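Phage tail sheath protein (Desulfitobacterium hafniense, PDB 3HXL) probably serves as a subunit of the contractile sheath around the tail tube of a myovirus-type phage or prophage. Local coordinates at residues 77-81 with 286-290; 213-217 with 235-241; 248-252 with 263-267; 251-257 with 290-296. All blocks are in the same frame, centred on the assembly; numbering follows the deposited sequence.

Contact 1 of 4, residues 77-81 with 286-290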
loop_
_atom_site.group_PDB
_atom_site.type_symbol
_atom_site.label_atom_id
_atom_site.label_comp_id
_atom_site.label_asym_id
_atom_site.label_seq_id
_atom_site.Cartn_x
_atom_site.Cartn_y
_atom_site.Cartn_z
ATOM N N GLU A 77 -6.774 -4.366 7.483
ATOM C CA GLU A 77 -7.431 -4.747 6.237
ATOM C C GLU A 77 -6.503 -4.771 5.021
ATOM O O GLU A 77 -6.568 -5.691 4.210
ATOM C CB GLU A 77 -8.621 -3.819 5.964
ATOM C CG GLU A 77 -9.665 -3.840 7.076
ATOM C CD GLU A 77 -10.137 -5.254 7.401
ATOM O OE1 GLU A 77 -10.832 -5.863 6.560
ATOM O OE2 GLU A 77 -9.803 -5.757 8.495
ATOM N N ALA A 78 -5.644 -3.765 4.896
ATOM C CA ALA A 78 -4.720 -3.696 3.773
ATOM C C ALA A 78 -3.763 -4.881 3.772
ATOM O O ALA A 78 -3.373 -5.372 2.717
ATOM C CB ALA A 78 -3.919 -2.400 3.826
ATOM N N LEU A 79 -3.380 -5.329 4.957
ATOM C CA LEU A 79 -2.449 -6.440 5.049
ATOM C C LEU A 79 -3.099 -7.821 5.022
ATOM O O LEU A 79 -2.425 -8.823 5.252
ATOM C CB LEU A 79 -1.557 -6.267 6.283
ATOM C CG LEU A 79 -0.509 -5.158 6.042
ATOM C CD1 LEU A 79 0.195 -4.787 7.334
ATOM C CD2 LEU A 79 0.495 -5.626 4.994
ATOM N N LYS A 80 -4.398 -7.880 4.737
ATOM C CA LYS A 80 -5.063 -9.176 4.643
ATOM C C LYS A 80 -4.575 -9.869 3.372
ATOM O O LYS A 80 -4.390 -11.085 3.353
ATOM C CB LYS A 80 -6.595 -9.019 4.617
ATOM C CG LYS A 80 -7.213 -8.930 6.007
ATOM C CD LYS A 80 -8.716 -8.693 5.987
ATOM C CE LYS A 80 -9.287 -8.792 7.402
ATOM N NZ LYS A 80 -10.754 -8.503 7.455
ATOM N N ARG A 81 -4.333 -9.094 2.316
ATOM C CA ARG A 81 -3.868 -9.672 1.057
ATOM C C ARG A 81 -2.497 -9.177 0.594
ATOM O O ARG A 81 -1.835 -9.843 -0.198
ATOM C CB ARG A 81 -4.893 -9.412 -0.054
ATOM C CG ARG A 81 -6.278 -10.022 0.178
ATOM C CD ARG A 81 -6.262 -11.538 0.004
ATOM N NE ARG A 81 -7.606 -12.122 -0.050
ATOM C CZ ARG A 81 -8.186 -12.564 -1.163
ATOM N NH1 ARG A 81 -7.549 -12.490 -2.322
ATOM N NH2 ARG A 81 -9.397 -13.096 -1.116
ATOM N N GLN A 286 -14.133 -13.468 -5.603
ATOM C CA GLN A 286 -13.340 -13.866 -4.456
ATOM C C GLN A 286 -14.067 -13.131 -3.338
ATOM O O GLN A 286 -14.651 -12.065 -3.562
ATOM C CB GLN A 286 -11.894 -13.365 -4.550
ATOM C CG GLN A 286 -11.045 -14.056 -5.608
ATOM C CD GLN A 286 -9.561 -13.967 -5.302
ATOM O OE1 GLN A 286 -8.721 -14.003 -6.204
ATOM N NE2 GLN A 286 -9.230 -13.867 -4.020
ATOM N N GLY A 287 -14.049 -13.692 -2.140
ATOM C CA GLY A 287 -14.731 -13.039 -1.046
ATOM C C GLY A 287 -13.824 -12.114 -0.267
ATOM O O GLY A 287 -12.624 -12.361 -0.147
ATOM N N TYR A 288 -14.397 -11.029 0.241
ATOM C CA TYR A 288 -13.656 -10.075 1.054
ATOM C C TYR A 288 -13.390 -10.813 2.364
ATOM O O TYR A 288 -14.325 -11.137 3.090
ATOM C CB TYR A 288 -14.525 -8.843 1.319
ATOM C CG TYR A 288 -13.877 -7.772 2.168
ATOM C CD1 TYR A 288 -13.446 -8.039 3.468
ATOM C CD2 TYR A 288 -13.703 -6.481 1.673
ATOM C CE1 TYR A 288 -12.857 -7.047 4.253
ATOM C CE2 TYR A 288 -13.116 -5.485 2.445
ATOM C CZ TYR A 288 -12.693 -5.772 3.730
ATOM O OH TYR A 288 -12.083 -4.785 4.475
ATOM N N ASP A 289 -12.124 -11.067 2.672
ATOM C CA ASP A 289 -11.768 -11.799 3.885
ATOM C C ASP A 289 -12.420 -11.283 5.165
ATOM O O ASP A 289 -12.274 -10.112 5.518
ATOM C CB ASP A 289 -10.249 -11.806 4.063
ATOM C CG ASP A 289 -9.523 -12.250 2.816
ATOM O OD1 ASP A 289 -8.941 -11.390 2.124
ATOM O OD2 ASP A 289 -9.543 -13.464 2.525
ATOM N N GLU A 290 -13.137 -12.173 5.849
ATOM C CA GLU A 290 -13.814 -11.855 7.128
ATOM C C GLU A 290 -15.216 -11.252 6.966
ATOM O O GLU A 290 -15.932 -11.087 7.953
ATOM C CB GLU A 290 -12.928 -10.957 8.027
ATOM C CG GLU A 290 -13.488 -10.659 9.431
ATOM C CD GLU A 290 -12.572 -9.787 10.289
ATOM O OE1 GLU A 290 -11.561 -9.278 9.766
ATOM O OE2 GLU A 290 -12.874 -9.619 11.495
HETATM O O HOH W 1 -11.059 -14.462 0.314
#
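A salt-bridge network of Glu-77, Lys-80 and Glu-290, with a separate Arg-81 to Asp-289 bridge, joins the end of helix 73-78 and the turn after it to the loop that follows helix 263-276. Arg-81, Lys-80 and Asp-289 bury the most surface in the contact. Lys-80, its side chain fully extended beyond chi1, reaches the loop backbone: NZ donates to Asp-289 O at 2.9 Å and pairs with Glu-290 OE1 at 2.6 Å. The same ammonium holds Glu-77 OE1, three residues earlier, at 2.8 Å, so it sits between two carboxylates that approach within 4.1 Å (Glu-77 OE2 to Glu-290 OE1); Glu-77 OE2 is also salt-bridged to Arg-73. Glu-77 OE1 accepts a hydrogen bond from Tyr-288 OH at 2.7 Å. The Tyr-288 ring, stacked with Trp-269 of helix 263-276, presents its edge to Lys-80 NZ. Arg-81 NE donates to Asp-289 OD1 at 2.7 Å near the guanidinium plane; that oxygen is also bound by Trp-269 NE1. The bridges thus tie the region related to Gp18 domain III to the subtilisin-like part. A water donates to Gly-287 O at 2.7 Å and Asp-289 OD2 at 2.9 Å, and accepts a weak bond from Arg-81 NH2 at 2.6 Å.

Contact 2 of 4, residues 213-217 with 235-241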
loop_
_atom_site.group_PDB
_atom_site.type_symbol
_atom_site.label_atom_id
_atom_site.label_comp_id
_atom_site.label_asym_id
_atom_site.label_seq_id
_atom_site.Cartn_x
_atom_site.Cartn_y
_atom_site.Cartn_z
ATOM N N LYS A 213 -9.626 12.714 -4.706
ATOM C CA LYS A 213 -9.818 11.644 -5.673
ATOM C C LYS A 213 -9.343 12.088 -7.055
ATOM O O LYS A 213 -8.719 11.315 -7.779
ATOM C CB LYS A 213 -11.292 11.244 -5.741
ATOM C CG LYS A 213 -11.853 10.668 -4.447
ATOM C CD LYS A 213 -13.332 10.356 -4.610
ATOM C CE LYS A 213 -14.026 10.151 -3.276
ATOM N NZ LYS A 213 -15.479 9.877 -3.464
ATOM N N ALA A 214 -9.631 13.338 -7.414
ATOM C CA ALA A 214 -9.226 13.853 -8.715
ATOM C C ALA A 214 -7.712 13.923 -8.791
ATOM O O ALA A 214 -7.112 13.553 -9.800
ATOM C CB ALA A 214 -9.836 15.239 -8.946
ATOM N N THR A 215 -7.093 14.390 -7.715
ATOM C CA THR A 215 -5.642 14.498 -7.661
ATOM C C THR A 215 -4.992 13.117 -7.762
ATOM O O THR A 215 -4.027 12.937 -8.506
ATOM C CB THR A 215 -5.191 15.197 -6.362
ATOM O OG1 THR A 215 -5.589 16.576 -6.402
ATOM C CG2 THR A 215 -3.681 15.119 -6.200
ATOM N N PHE A 216 -5.519 12.142 -7.027
ATOM C CA PHE A 216 -4.955 10.802 -7.090
ATOM C C PHE A 216 -5.131 10.209 -8.485
ATOM O O PHE A 216 -4.263 9.481 -8.967
ATOM C CB PHE A 216 -5.587 9.889 -6.026
ATOM C CG PHE A 216 -4.943 10.010 -4.670
ATOM C CD1 PHE A 216 -4.529 8.869 -3.976
ATOM C CD2 PHE A 216 -4.724 11.262 -4.091
ATOM C CE1 PHE A 216 -3.909 8.975 -2.727
ATOM C CE2 PHE A 216 -4.105 11.378 -2.848
ATOM C CZ PHE A 216 -3.691 10.229 -2.161
ATOM N N THR A 217 -6.243 10.538 -9.138
ATOM C CA THR A 217 -6.507 10.045 -10.492
ATOM C C THR A 217 -5.460 10.616 -11.446
ATOM O O THR A 217 -4.919 9.896 -12.282
ATOM C CB THR A 217 -7.926 10.443 -10.966
ATOM O OG1 THR A 217 -8.902 9.820 -10.119
ATOM C CG2 THR A 217 -8.164 9.993 -12.407
ATOM N N LEU A 235 -9.906 4.169 -5.149
ATOM C CA LEU A 235 -10.716 5.219 -4.553
ATOM C C LEU A 235 -12.114 4.736 -4.232
ATOM O O LEU A 235 -12.509 3.627 -4.606
ATOM C CB LEU A 235 -10.820 6.407 -5.513
ATOM C CG LEU A 235 -9.529 6.866 -6.179
ATOM C CD1 LEU A 235 -9.840 8.000 -7.153
ATOM C CD2 LEU A 235 -8.541 7.323 -5.125
ATOM N N GLU A 236 -12.851 5.601 -3.535
ATOM C CA GLU A 236 -14.228 5.348 -3.118
ATOM C C GLU A 236 -15.195 6.146 -3.978
ATOM O O GLU A 236 -15.063 7.360 -4.083
ATOM C CB GLU A 236 -14.418 5.787 -1.661
ATOM C CG GLU A 236 -15.825 5.615 -1.136
ATOM C CD GLU A 236 -16.652 6.902 -1.106
ATOM O OE1 GLU A 236 -17.839 6.789 -0.774
ATOM O OE2 GLU A 236 -16.143 8.012 -1.392
ATOM N N ASN A 237 -16.163 5.467 -4.581
ATOM C CA ASN A 237 -17.174 6.124 -5.401
ATOM C C ASN A 237 -16.664 7.260 -6.295
ATOM O O ASN A 237 -17.006 8.430 -6.099
ATOM C CB ASN A 237 -18.304 6.634 -4.494
ATOM C CG ASN A 237 -19.189 5.512 -3.990
ATOM O OD1 ASN A 237 -20.043 5.012 -4.719
ATOM N ND2 ASN A 237 -18.972 5.092 -2.750
ATOM N N TYR A 238 -15.845 6.911 -7.278
ATOM C CA TYR A 238 -15.325 7.902 -8.206
ATOM C C TYR A 238 -15.162 7.308 -9.598
ATOM O O TYR A 238 -14.073 7.335 -10.180
ATOM C CB TYR A 238 -13.984 8.447 -7.716
ATOM C CG TYR A 238 -13.627 9.783 -8.323
ATOM C CD1 TYR A 238 -12.576 9.905 -9.236
ATOM C CD2 TYR A 238 -14.340 10.931 -7.978
ATOM C CE1 TYR A 238 -12.242 11.145 -9.788
ATOM C CE2 TYR A 238 -14.017 12.173 -8.521
ATOM C CZ TYR A 238 -12.966 12.274 -9.422
ATOM O OH TYR A 238 -12.634 13.506 -9.941
ATOM N N PRO A 239 -16.244 6.751 -10.149
ATOM C CA PRO A 239 -16.179 6.158 -11.484
ATOM C C PRO A 239 -15.864 7.210 -12.549
ATOM O O PRO A 239 -15.474 6.876 -13.667
ATOM C CB PRO A 239 -17.563 5.543 -11.653
ATOM C CG PRO A 239 -18.433 6.444 -10.839
ATOM C CD PRO A 239 -17.607 6.654 -9.598
ATOM N N ALA A 240 -16.018 8.482 -12.192
ATOM C CA ALA A 240 -15.746 9.568 -13.132
ATOM C C ALA A 240 -14.297 9.560 -13.623
ATOM O O ALA A 240 -13.969 10.192 -14.635
ATOM C CB ALA A 240 -16.079 10.927 -12.484
ATOM N N ALA A 241 -13.427 8.855 -12.905
ATOM C CA ALA A 241 -12.018 8.768 -13.280
ATOM C C ALA A 241 -11.867 8.206 -14.703
ATOM O O ALA A 241 -10.971 8.614 -15.446
ATOM C CB ALA A 241 -11.258 7.877 -12.276
#
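Lys-213 lies across the ring of Tyr-238, its CB 3.7 Å from the ring centroid and only 10° off the normal, a CH-pi contact over the face. Both belong to a beta-alpha-beta unit made of strand 202-204, helix 210-227 and strand 232-236; the helix here packs on the end of the second strand and on the turn that leaves it. Farther along the lysine, CD comes within 3.6 Å of Tyr-238 CD2, and the extended chain carries NZ to the strand end. There it donates to Glu-236 O at 2.6 Å, forms a salt bridge with Glu-236 OE2 at 2.9 Å, and makes a weak bond to Asn-237 O at 3.4 Å. One ammonium thus meets the carboxylate and the carbonyls where the strand gives way to the turn.

Deeper in, Leu-235 points at the helix. Its CD1 is 3.8 Å from Lys-213 CB and 3.6 Å from Thr-217 OG1, while its CD2 lies 4.0 Å from Phe-216 CB. The Phe-216 ring itself turns off toward helix 185-195, meeting Tyr-188, Tyr-191 and Leu-192. One helical turn after Lys-213, Thr-217 faces the 3-10 turn 239-241, with OG1 3.7 Å from Ala-241 CB. Thr-217 OG1 donates back to Lys-213 O at 2.8 Å.

Contact 3 of 4, residues 248-252 with 263-267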
loop_
_atom_site.group_PDB
_atom_site.type_symbol
_atom_site.label_atom_id
_atom_site.label_comp_id
_atom_site.label_asym_id
_atom_site.label_seq_id
_atom_site.Cartn_x
_atom_site.Cartn_y
_atom_site.Cartn_z
ATOM N N SER A 248 -12.577 2.041 -8.552
ATOM C CA SER A 248 -13.559 2.744 -7.722
ATOM C C SER A 248 -14.490 1.799 -6.963
ATOM O O SER A 248 -15.364 1.165 -7.555
ATOM C CB SER A 248 -14.403 3.687 -8.590
ATOM O OG SER A 248 -15.338 4.412 -7.808
ATOM N N VAL A 249 -14.306 1.729 -5.648
ATOM C CA VAL A 249 -15.127 0.875 -4.787
ATOM C C VAL A 249 -16.442 1.595 -4.484
ATOM O O VAL A 249 -16.435 2.708 -3.958
ATOM C CB VAL A 249 -14.400 0.575 -3.460
ATOM C CG1 VAL A 249 -15.219 -0.394 -2.619
ATOM C CG2 VAL A 249 -13.015 0.011 -3.743
ATOM N N LYS A 250 -17.561 0.952 -4.812
ATOM C CA LYS A 250 -18.887 1.541 -4.615
ATOM C C LYS A 250 -19.489 1.342 -3.229
ATOM O O LYS A 250 -20.009 2.291 -2.621
ATOM C CB LYS A 250 -19.866 0.988 -5.662
ATOM C CG LYS A 250 -21.223 1.706 -5.713
ATOM C CD LYS A 250 -22.142 1.086 -6.760
ATOM C CE LYS A 250 -23.450 1.870 -6.914
ATOM N NZ LYS A 250 -23.217 3.265 -7.412
ATOM N N ASN A 251 -19.432 0.109 -2.731
ATOM C CA ASN A 251 -19.993 -0.187 -1.422
ATOM C C ASN A 251 -18.991 -0.796 -0.447
ATOM O O ASN A 251 -17.825 -1.021 -0.782
ATOM C CB ASN A 251 -21.242 -1.090 -1.559
ATOM C CG ASN A 251 -20.943 -2.446 -2.189
ATOM O OD1 ASN A 251 -19.897 -2.647 -2.799
ATOM N ND2 ASN A 251 -21.884 -3.375 -2.060
ATOM N N GLY A 252 -19.460 -1.038 0.770
ATOM C CA GLY A 252 -18.615 -1.611 1.797
ATOM C C GLY A 252 -19.098 -2.994 2.169
ATOM O O GLY A 252 -19.891 -3.609 1.449
ATOM N N ALA A 263 -17.426 2.236 2.015
ATOM C CA ALA A 263 -16.712 2.031 0.758
ATOM C C ALA A 263 -15.318 2.628 0.897
ATOM O O ALA A 263 -14.329 2.057 0.424
ATOM C CB ALA A 263 -17.460 2.693 -0.390
ATOM N N ALA A 264 -15.238 3.787 1.545
ATOM C CA ALA A 264 -13.950 4.447 1.746
ATOM C C ALA A 264 -12.996 3.531 2.519
ATOM O O ALA A 264 -11.818 3.418 2.183
ATOM C CB ALA A 264 -14.139 5.758 2.506
ATOM N N GLN A 265 -13.503 2.896 3.570
ATOM C CA GLN A 265 -12.678 1.995 4.365
ATOM C C GLN A 265 -12.326 0.735 3.581
ATOM O O GLN A 265 -11.253 0.143 3.775
ATOM C CB GLN A 265 -13.404 1.585 5.642
ATOM C CG GLN A 265 -13.637 2.709 6.642
ATOM C CD GLN A 265 -14.414 2.219 7.838
ATOM O OE1 GLN A 265 -15.549 1.774 7.699
ATOM N NE2 GLN A 265 -13.804 2.284 9.025
ATOM N N ALA A 266 -13.245 0.318 2.715
ATOM C CA ALA A 266 -13.059 -0.876 1.899
ATOM C C ALA A 266 -11.925 -0.739 0.879
ATOM O O ALA A 266 -11.407 -1.741 0.393
ATOM C CB ALA A 266 -14.370 -1.227 1.190
ATOM N N THR A 267 -11.525 0.494 0.562
ATOM C CA THR A 267 -10.439 0.697 -0.390
ATOM C C THR A 267 -9.150 0.054 0.119
ATOM O O THR A 267 -8.306 -0.355 -0.673
ATOM C CB THR A 267 -10.149 2.208 -0.656
ATOM O OG1 THR A 267 -9.701 2.838 0.551
ATOM C CG2 THR A 267 -11.402 2.919 -1.170
#
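The backbone of strand 246-255 breaks at Lys-250, whose phi/psi is helical, and there it runs close to residues 263-267 of helix 263-276; the CA atoms of Gly-252 and Ala-263 are 4.2 Å apart. No hydrogen bond crosses between the segments. Instead the carbonyls of the kink border the helix: Lys-250 O is 3.4 Å from Ala-263 CB, and Asn-251 O receives a CA-H...O contact from Ala-263 CA at 3.6 Å. This is an alpha/beta layer arrangement in the subtilisin-like region, the helix lying against a mixed sheet in which strand 246-255 runs beside strand 232-236. The approach is close at Gly-252, where an ideal CB would lie 3.3 Å from Ala-263 N. Val-249 points toward the helix, with CG1 4.0 Å from Ala-266 CB and 4.4 Å from Ala-263 CB, while its CG2 is 4.2 Å from Thr-267 CG2. The CA-to-CB bonds of Lys-250 and Asn-251 point away; Lys-250 NZ is salt-bridged to Glu-311, and Asn-251 OD1 accepts from Phe-314 N. On the helix, Thr-267 OG1 donates to Ala-264 O at 2.7 Å.

Contact 4 of 4, residues 251-257 with 290-296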
loop_
_atom_site.group_PDB
_atom_site.type_symbol
_atom_site.label_atom_id
_atom_site.label_comp_id
_atom_site.label_asym_id
_atom_site.label_seq_id
_atom_site.Cartn_x
_atom_site.Cartn_y
_atom_site.Cartn_z
ATOM N N ASN A 251 -19.432 0.109 -2.731
ATOM C CA ASN A 251 -19.993 -0.187 -1.422
ATOM C C ASN A 251 -18.991 -0.796 -0.447
ATOM O O ASN A 251 -17.825 -1.021 -0.782
ATOM C CB ASN A 251 -21.242 -1.090 -1.559
ATOM C CG ASN A 251 -20.943 -2.446 -2.189
ATOM O OD1 ASN A 251 -19.897 -2.647 -2.799
ATOM N ND2 ASN A 251 -21.884 -3.375 -2.060
ATOM N N GLY A 252 -19.460 -1.038 0.770
ATOM C CA GLY A 252 -18.615 -1.611 1.797
ATOM C C GLY A 252 -19.098 -2.994 2.169
ATOM O O GLY A 252 -19.891 -3.609 1.449
ATOM N N VAL A 253 -18.643 -3.475 3.315
ATOM C CA VAL A 253 -19.021 -4.804 3.754
ATOM C C VAL A 253 -19.303 -4.863 5.240
ATOM O O VAL A 253 -19.064 -3.903 5.976
ATOM C CB VAL A 253 -17.902 -5.809 3.431
ATOM C CG1 VAL A 253 -17.665 -5.862 1.926
ATOM C CG2 VAL A 253 -16.619 -5.397 4.143
ATOM N N VAL A 254 -19.834 -6.002 5.671
ATOM C CA VAL A 254 -20.121 -6.229 7.074
ATOM C C VAL A 254 -19.250 -7.406 7.472
ATOM O O VAL A 254 -19.315 -8.472 6.854
ATOM C CB VAL A 254 -21.602 -6.576 7.304
ATOM C CG1 VAL A 254 -21.861 -6.762 8.787
ATOM C CG2 VAL A 254 -22.488 -5.455 6.748
ATOM N N LEU A 255 -18.421 -7.193 8.488
ATOM C CA LEU A 255 -17.501 -8.211 8.971
ATOM C C LEU A 255 -18.165 -9.207 9.921
ATOM O O LEU A 255 -19.236 -8.943 10.467
ATOM C CB LEU A 255 -16.318 -7.541 9.671
ATOM C CG LEU A 255 -15.518 -6.514 8.855
ATOM C CD1 LEU A 255 -14.304 -6.063 9.664
ATOM C CD2 LEU A 255 -15.071 -7.132 7.536
ATOM N N ALA A 256 -17.523 -10.354 10.114
ATOM C CA ALA A 256 -18.068 -11.378 10.995
ATOM C C ALA A 256 -18.206 -10.885 12.435
ATOM O O ALA A 256 -19.036 -11.389 13.189
ATOM C CB ALA A 256 -17.197 -12.633 10.947
ATOM N N ASP A 257 -17.399 -9.903 12.820
ATOM C CA ASP A 257 -17.465 -9.373 14.180
ATOM C C ASP A 257 -18.544 -8.299 14.304
ATOM O O ASP A 257 -18.682 -7.669 15.351
ATOM C CB ASP A 257 -16.105 -8.801 14.593
ATOM C CG ASP A 257 -15.787 -7.492 13.900
ATOM O OD1 ASP A 257 -16.294 -7.272 12.781
ATOM O OD2 ASP A 257 -15.018 -6.689 14.471
ATOM N N GLU A 290 -13.137 -12.173 5.849
ATOM C CA GLU A 290 -13.814 -11.855 7.128
ATOM C C GLU A 290 -15.216 -11.252 6.966
ATOM O O GLU A 290 -15.932 -11.087 7.953
ATOM C CB GLU A 290 -12.928 -10.957 8.027
ATOM C CG GLU A 290 -13.488 -10.659 9.431
ATOM C CD GLU A 290 -12.572 -9.787 10.289
ATOM O OE1 GLU A 290 -11.561 -9.278 9.766
ATOM O OE2 GLU A 290 -12.874 -9.619 11.495
ATOM N N ALA A 291 -15.615 -10.949 5.734
ATOM C CA ALA A 291 -16.922 -10.345 5.493
ATOM C C ALA A 291 -18.050 -11.355 5.337
ATOM O O ALA A 291 -17.873 -12.413 4.738
ATOM C CB ALA A 291 -16.856 -9.460 4.263
ATOM N N VAL A 292 -19.224 -11.012 5.860
ATOM C CA VAL A 292 -20.362 -11.911 5.754
ATOM C C VAL A 292 -21.567 -11.295 5.049
ATOM O O VAL A 292 -22.571 -11.970 4.819
ATOM C CB VAL A 292 -20.785 -12.438 7.148
ATOM C CG1 VAL A 292 -19.607 -13.175 7.785
ATOM C CG2 VAL A 292 -21.231 -11.283 8.049
ATOM N N ASP A 293 -21.465 -10.024 4.687
ATOM C CA ASP A 293 -22.561 -9.348 4.001
ATOM C C ASP A 293 -21.972 -8.086 3.367
ATOM O O ASP A 293 -20.803 -7.772 3.582
ATOM C CB ASP A 293 -23.653 -8.980 5.022
ATOM C CG ASP A 293 -25.030 -8.804 4.387
ATOM O OD1 ASP A 293 -25.120 -8.702 3.147
ATOM O OD2 ASP A 293 -26.030 -8.757 5.140
ATOM N N VAL A 294 -22.769 -7.368 2.584
ATOM C CA VAL A 294 -22.287 -6.141 1.958
ATOM C C VAL A 294 -23.196 -4.995 2.395
ATOM O O VAL A 294 -24.325 -5.227 2.827
ATOM C CB VAL A 294 -22.276 -6.263 0.404
ATOM C CG1 VAL A 294 -21.520 -7.524 -0.003
ATOM C CG2 VAL A 294 -23.696 -6.301 -0.148
ATOM N N ALA A 295 -22.700 -3.764 2.300
ATOM C CA ALA A 295 -23.488 -2.604 2.699
ATOM C C ALA A 295 -23.117 -1.372 1.884
ATOM O O ALA A 295 -22.005 -0.861 1.979
ATOM C CB ALA A 295 -23.303 -2.329 4.187
ATOM N N PRO A 296 -24.068 -0.855 1.093
ATOM C CA PRO A 296 -25.412 -1.425 0.953
ATOM C C PRO A 296 -25.513 -2.535 -0.080
ATOM O O PRO A 296 -24.540 -2.859 -0.769
ATOM C CB PRO A 296 -26.242 -0.213 0.559
ATOM C CG PRO A 296 -25.294 0.539 -0.322
ATOM C CD PRO A 296 -23.991 0.470 0.455
#
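Backbone hydrogen bonds dominate, pairing the two segments antiparallel. Gly-252 and Ala-295 exchange both bonds, Gly-252 N to Ala-295 O at 2.8 Å and Ala-295 N to Gly-252 O at 2.9 Å. Val-254 N gives to Asp-293 O at 2.9 Å. Beyond this the register slips by one: Val-254 O takes Val-292 N at 2.7 Å and, weakly, Asp-293 N at 3.4 Å. At the far end Ala-256 N binds Glu-290 O at 2.8 Å. CA-H...O contacts fill in between, such as Ala-291 CA to Val-254 O at 3.3 Å.

Among polar side chains, Asn-251 ND2 reaches across the segments to donate to Pro-296 O at 3.0 Å, just past the cis peptide bond before that proline, while its OD1 is bound by Phe-314 N. Glu-290 OE1 forms a salt bridge with Lys-80 NZ, and Asp-293 OD1 one with Arg-297.

Of the apolar side chains, Val-253 and Val-294 share one face and pack on Phe-314 and Ala-321; on the other, Val-254 CG2 touches Ala-295 CB at 4.1 Å. Val-253 CB also meets Ala-291 CB at 3.9 Å, and Ala-256 CB lies 4.0 Å from Val-292 CG1.

With Val-292 and Asp-293 both opposite Val-254, this is a classic beta bulge. It coincides with the corner at Asp-293 that separates strand 291-292 from strand 294-295, the latter pairing with strand 246-255 in the mixed sheet.

From the N terminus, the chain leaves helix 73-78 and returns about 200 residues later to close contact 1, the widest loop of the four. Contacts 2 and 3 both fall within it, in series: contact 2 closes helix 210-227 onto strand 232-236, then contact 3 brings helix 263-276 back to strand 246-255. They touch where Leu-235 O meets Val-249 N at 2.8 Å, between neighbouring strands. Contact 4 starts from the same strand as contact 3, sharing Asn-251 and Gly-252, but closes later and crosses contact 1, with Glu-290 common to both. Together, contacts 2 to 4 tie the mixed sheet to its helices and to strand 294-295; contact 1 ties the end of helix 73-78 to the loop leading into strand 291-292.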